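Local coordinates for protein type II 3-hydroxyacyl-CoA dehydrogenase (Thermus thermophilus, PDB 1UAY) that probably catalyses the NAD-dependent oxidation of 3-hydroxyacyl-CoA to 3-ketoacyl-CoA in fatty acid beta-oxidation, as a tetramer of short-chain dehydrogenase subunits, at residues H89-E92 against S93-V97; V97-V100 against N101-T105. One frame throughout, in Å; residues are numbered along the deposited sequence.

Contact 1: H89-E92 against S93-V97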
# COMPACT_ATOMS: atom_id res chain seq x y z
N HIS A 89 1.91 -27.93 -3.40
CA HIS A 89 3.09 -27.25 -3.94
C HIS A 89 4.31 -27.83 -3.24
O HIS A 89 4.32 -27.99 -2.02
CB HIS A 89 2.95 -25.76 -3.61
CG HIS A 89 3.94 -24.85 -4.28
ND1 HIS A 89 5.30 -24.97 -4.11
CD2 HIS A 89 3.75 -23.75 -5.04
CE1 HIS A 89 5.91 -23.97 -4.74
NE2 HIS A 89 4.98 -23.22 -5.31
N GLY A 90 5.35 -28.16 -4.01
CA GLY A 90 6.55 -28.71 -3.41
C GLY A 90 7.23 -27.70 -2.51
O GLY A 90 7.19 -26.49 -2.75
N LEU A 91 7.87 -28.18 -1.45
CA LEU A 91 8.54 -27.30 -0.52
C LEU A 91 9.88 -26.83 -1.09
O LEU A 91 10.27 -25.68 -0.89
CB LEU A 91 8.75 -27.99 0.82
CG LEU A 91 9.17 -27.10 1.99
CD1 LEU A 91 8.12 -26.01 2.21
CD2 LEU A 91 9.32 -27.96 3.24
N GLU A 92 10.58 -27.71 -1.80
CA GLU A 92 11.88 -27.37 -2.36
C GLU A 92 11.78 -26.30 -3.44
O GLU A 92 12.63 -25.41 -3.50
CB GLU A 92 12.57 -28.61 -2.91
CG GLU A 92 13.96 -28.34 -3.47
CD GLU A 92 14.81 -27.47 -2.55
OE1 GLU A 92 14.99 -27.84 -1.37
OE2 GLU A 92 15.29 -26.42 -3.01
N SER A 93 10.76 -26.37 -4.29
CA SER A 93 10.62 -25.36 -5.34
C SER A 93 10.38 -23.99 -4.70
O SER A 93 10.90 -22.98 -5.18
CB SER A 93 9.47 -25.71 -6.29
OG SER A 93 8.25 -25.87 -5.59
N PHE A 94 9.61 -23.97 -3.62
CA PHE A 94 9.33 -22.72 -2.91
C PHE A 94 10.63 -22.19 -2.32
O PHE A 94 10.96 -21.02 -2.46
CB PHE A 94 8.32 -22.97 -1.78
CG PHE A 94 7.95 -21.74 -1.00
CD1 PHE A 94 6.96 -20.87 -1.48
CD2 PHE A 94 8.58 -21.43 0.20
CE1 PHE A 94 6.61 -19.72 -0.76
CE2 PHE A 94 8.24 -20.29 0.92
CZ PHE A 94 7.25 -19.44 0.44
N ARG A 95 11.38 -23.08 -1.66
CA ARG A 95 12.65 -22.68 -1.05
C ARG A 95 13.63 -22.12 -2.08
O ARG A 95 14.31 -21.13 -1.81
CB ARG A 95 13.28 -23.87 -0.31
CG ARG A 95 14.60 -23.52 0.37
CD ARG A 95 15.21 -24.70 1.12
NE ARG A 95 14.45 -25.07 2.31
CZ ARG A 95 13.74 -26.19 2.44
NH1 ARG A 95 13.69 -27.06 1.45
NH2 ARG A 95 13.10 -26.43 3.57
N ARG A 96 13.71 -22.75 -3.25
CA ARG A 96 14.63 -22.30 -4.29
C ARG A 96 14.32 -20.88 -4.75
O ARG A 96 15.23 -20.06 -4.91
CB ARG A 96 14.57 -23.25 -5.49
CG ARG A 96 15.46 -22.83 -6.65
CD ARG A 96 16.92 -22.72 -6.23
NE ARG A 96 17.79 -22.30 -7.33
CZ ARG A 96 19.10 -22.13 -7.23
NH1 ARG A 96 19.71 -22.33 -6.07
NH2 ARG A 96 19.81 -21.75 -8.28
N VAL A 97 13.04 -20.59 -4.96
CA VAL A 97 12.66 -19.25 -5.40
C VAL A 97 13.04 -18.22 -4.33
O VAL A 97 13.54 -17.15 -4.66
CB VAL A 97 11.14 -19.18 -5.69
CG1 VAL A 97 10.75 -17.76 -6.06
CG2 VAL A 97 10.80 -20.12 -6.83

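Contact 2: V97-V100 against N101-T105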
# COMPACT_ATOMS: atom_id res chain seq x y z
N VAL A 97 13.04 -20.59 -4.96
CA VAL A 97 12.66 -19.25 -5.40
C VAL A 97 13.04 -18.22 -4.33
O VAL A 97 13.54 -17.15 -4.66
CB VAL A 97 11.14 -19.18 -5.69
CG1 VAL A 97 10.75 -17.76 -6.06
CG2 VAL A 97 10.80 -20.12 -6.83
N LEU A 98 12.81 -18.55 -3.06
CA LEU A 98 13.17 -17.64 -1.97
C LEU A 98 14.67 -17.46 -1.91
O LEU A 98 15.17 -16.34 -1.73
CB LEU A 98 12.69 -18.17 -0.62
CG LEU A 98 11.20 -18.15 -0.26
CD1 LEU A 98 11.07 -18.48 1.23
CD2 LEU A 98 10.60 -16.78 -0.54
N GLU A 99 15.40 -18.55 -2.07
CA GLU A 99 16.86 -18.51 -2.00
C GLU A 99 17.46 -17.57 -3.05
O GLU A 99 18.28 -16.71 -2.75
CB GLU A 99 17.43 -19.93 -2.16
CG GLU A 99 17.34 -20.80 -0.94
CD GLU A 99 18.28 -20.29 0.14
OE1 GLU A 99 19.48 -20.23 -0.09
OE2 GLU A 99 17.79 -19.99 1.23
N VAL A 100 17.06 -17.73 -4.31
CA VAL A 100 17.61 -16.89 -5.36
C VAL A 100 17.11 -15.44 -5.35
O VAL A 100 17.91 -14.50 -5.34
CB VAL A 100 17.30 -17.48 -6.76
CG1 VAL A 100 17.90 -16.59 -7.84
CG2 VAL A 100 17.86 -18.90 -6.86
N ASN A 101 15.80 -15.26 -5.33
CA ASN A 101 15.20 -13.93 -5.39
C ASN A 101 15.32 -13.08 -4.14
O ASN A 101 15.53 -11.87 -4.23
CB ASN A 101 13.72 -14.03 -5.76
CG ASN A 101 13.50 -14.63 -7.13
OD1 ASN A 101 14.45 -14.81 -7.90
ND2 ASN A 101 12.25 -14.93 -7.45
N LEU A 102 15.16 -13.69 -2.97
CA LEU A 102 15.21 -12.93 -1.73
C LEU A 102 16.55 -13.01 -1.03
O LEU A 102 17.19 -11.99 -0.80
CB LEU A 102 14.08 -13.38 -0.80
CG LEU A 102 13.91 -12.69 0.55
CD1 LEU A 102 13.94 -11.17 0.39
CD2 LEU A 102 12.60 -13.14 1.18
N LEU A 103 16.99 -14.22 -0.71
CA LEU A 103 18.28 -14.36 -0.04
C LEU A 103 19.40 -13.85 -0.93
O LEU A 103 20.33 -13.20 -0.45
CB LEU A 103 18.52 -15.82 0.37
CG LEU A 103 19.85 -16.05 1.10
CD1 LEU A 103 19.67 -17.09 2.21
CD2 LEU A 103 20.91 -16.49 0.10
N GLY A 104 19.32 -14.12 -2.23
CA GLY A 104 20.34 -13.64 -3.15
C GLY A 104 20.43 -12.12 -3.14
O GLY A 104 21.51 -11.54 -3.13
N THR A 105 19.27 -11.46 -3.14
CA THR A 105 19.23 -10.00 -3.11
C THR A 105 19.80 -9.48 -1.79
O THR A 105 20.54 -8.49 -1.78
CB THR A 105 17.79 -9.50 -3.31
OG1 THR A 105 17.39 -9.74 -4.66
CG2 THR A 105 17.68 -8.01 -3.01
O HOH W 1 18.61 -11.94 -6.47

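Contact 1: H89-E92 against S93-V97
E92 and R95, three residues apart in the first turn of the helix, form a salt bridge with OE1 of E92 3.2 Å from NH1 of R95. The oxygen lies in the guanidinium plane, but the arginine meets the carboxylate from above, 45° out of its plane, and the N-H...O angle is 144°. A bend at chi3 (-70°) folds R95 back so that NH1 faces E92, while its NE forms a salt bridge with E99 of the second subunit. Backbone bonds then start the helix: R95 N to L91 O at 2.9 Å and R96 N to E92 O likewise at 2.9 Å. G90 occupies the N-cap position of helix 91-116, the long helix that follows the fourth strand of the Rossmann fold and packs against its equivalent in the second subunit. Ahead of the cap, H89 ND1 donates in its ring plane to G90 O, 2.8 Å away, which restrains the rotation of the imidazole. S93 OG, hydrogen-bonded to E80, stands 3.1 Å from both G90 O and H89 CE1. Packing completes the turn. CE1 of H89 lies 3.9 Å from CB of F94, and the ring of F94 swings off to stack on F106 of the second subunit, whose ring also meets H89 edge-to-face. CD2 of L91 reaches R95 NH2 at 4.1 Å.

Contact 2: V97-V100 against N101-T105
L98 O takes two backbone donors, L102 N at 2.9 Å and L103 N at 3.0 Å, with N-H...O angles of 143° and 165°. Just before it, N101 N bonds to V97 O at 3.0 Å, the usual i to i+4 step. With G104 N bonded to E99 O at 2.8 Å, the spacing has widened to i+5, a pi-type turn within helix 91-116. V100 O receives a water hydrogen bond and a weak CA-H...O contact from G104; the water also donates to T105 OG1, which itself donates to N101 O. Among polar side chains, N101 has CG anti to its carbonyl carbon (chi1 -62°), which lays the amide beside V97, ND2 lying 3.5 Å from CG1. OD1 accepts from V76 N and ND2 bonds to S151. E99 runs alongside L103, its carboxylate OE2 3.6 Å from methyl CD1, and has a long, weak ion pair with R95 of the second subunit. Apolar contact joins CD2 of L98 and CD2 of L102 at 4.5 Å; L98 packs on L102 and L102 on L98 of the second subunit. Gripped at both ends, the buried amide of N101 ties the widened turn to the loop at V76 and to helix 146-166, where it touches Y148 and K152, a setting consistent with the asparagine of the short-chain dehydrogenase Asn-Ser-Tyr-Lys set.

Overall arrangement
Contacts 1 and 2 are successive parts of helix 91-116 and the residues leading into it, sharing V97, with centres about 12 Å apart. Contact 1 is nearer the periphery, its centre about 20 Å from that of the chain, whereas contact 2 is buried at about 10 Å. Both touch the second subunit; the side chain of R96 in contact 1 approaches to about 4 Å of bound adenosine, and V100 of contact 2, also about 4 Å away, belongs to its pocket. One helix thus joins the adenosine pocket, probably the adenine end of the NAD site, to the subunit interface. Across that interface, F94 and R95 of contact 1 pack on L103 of the neighbouring copy.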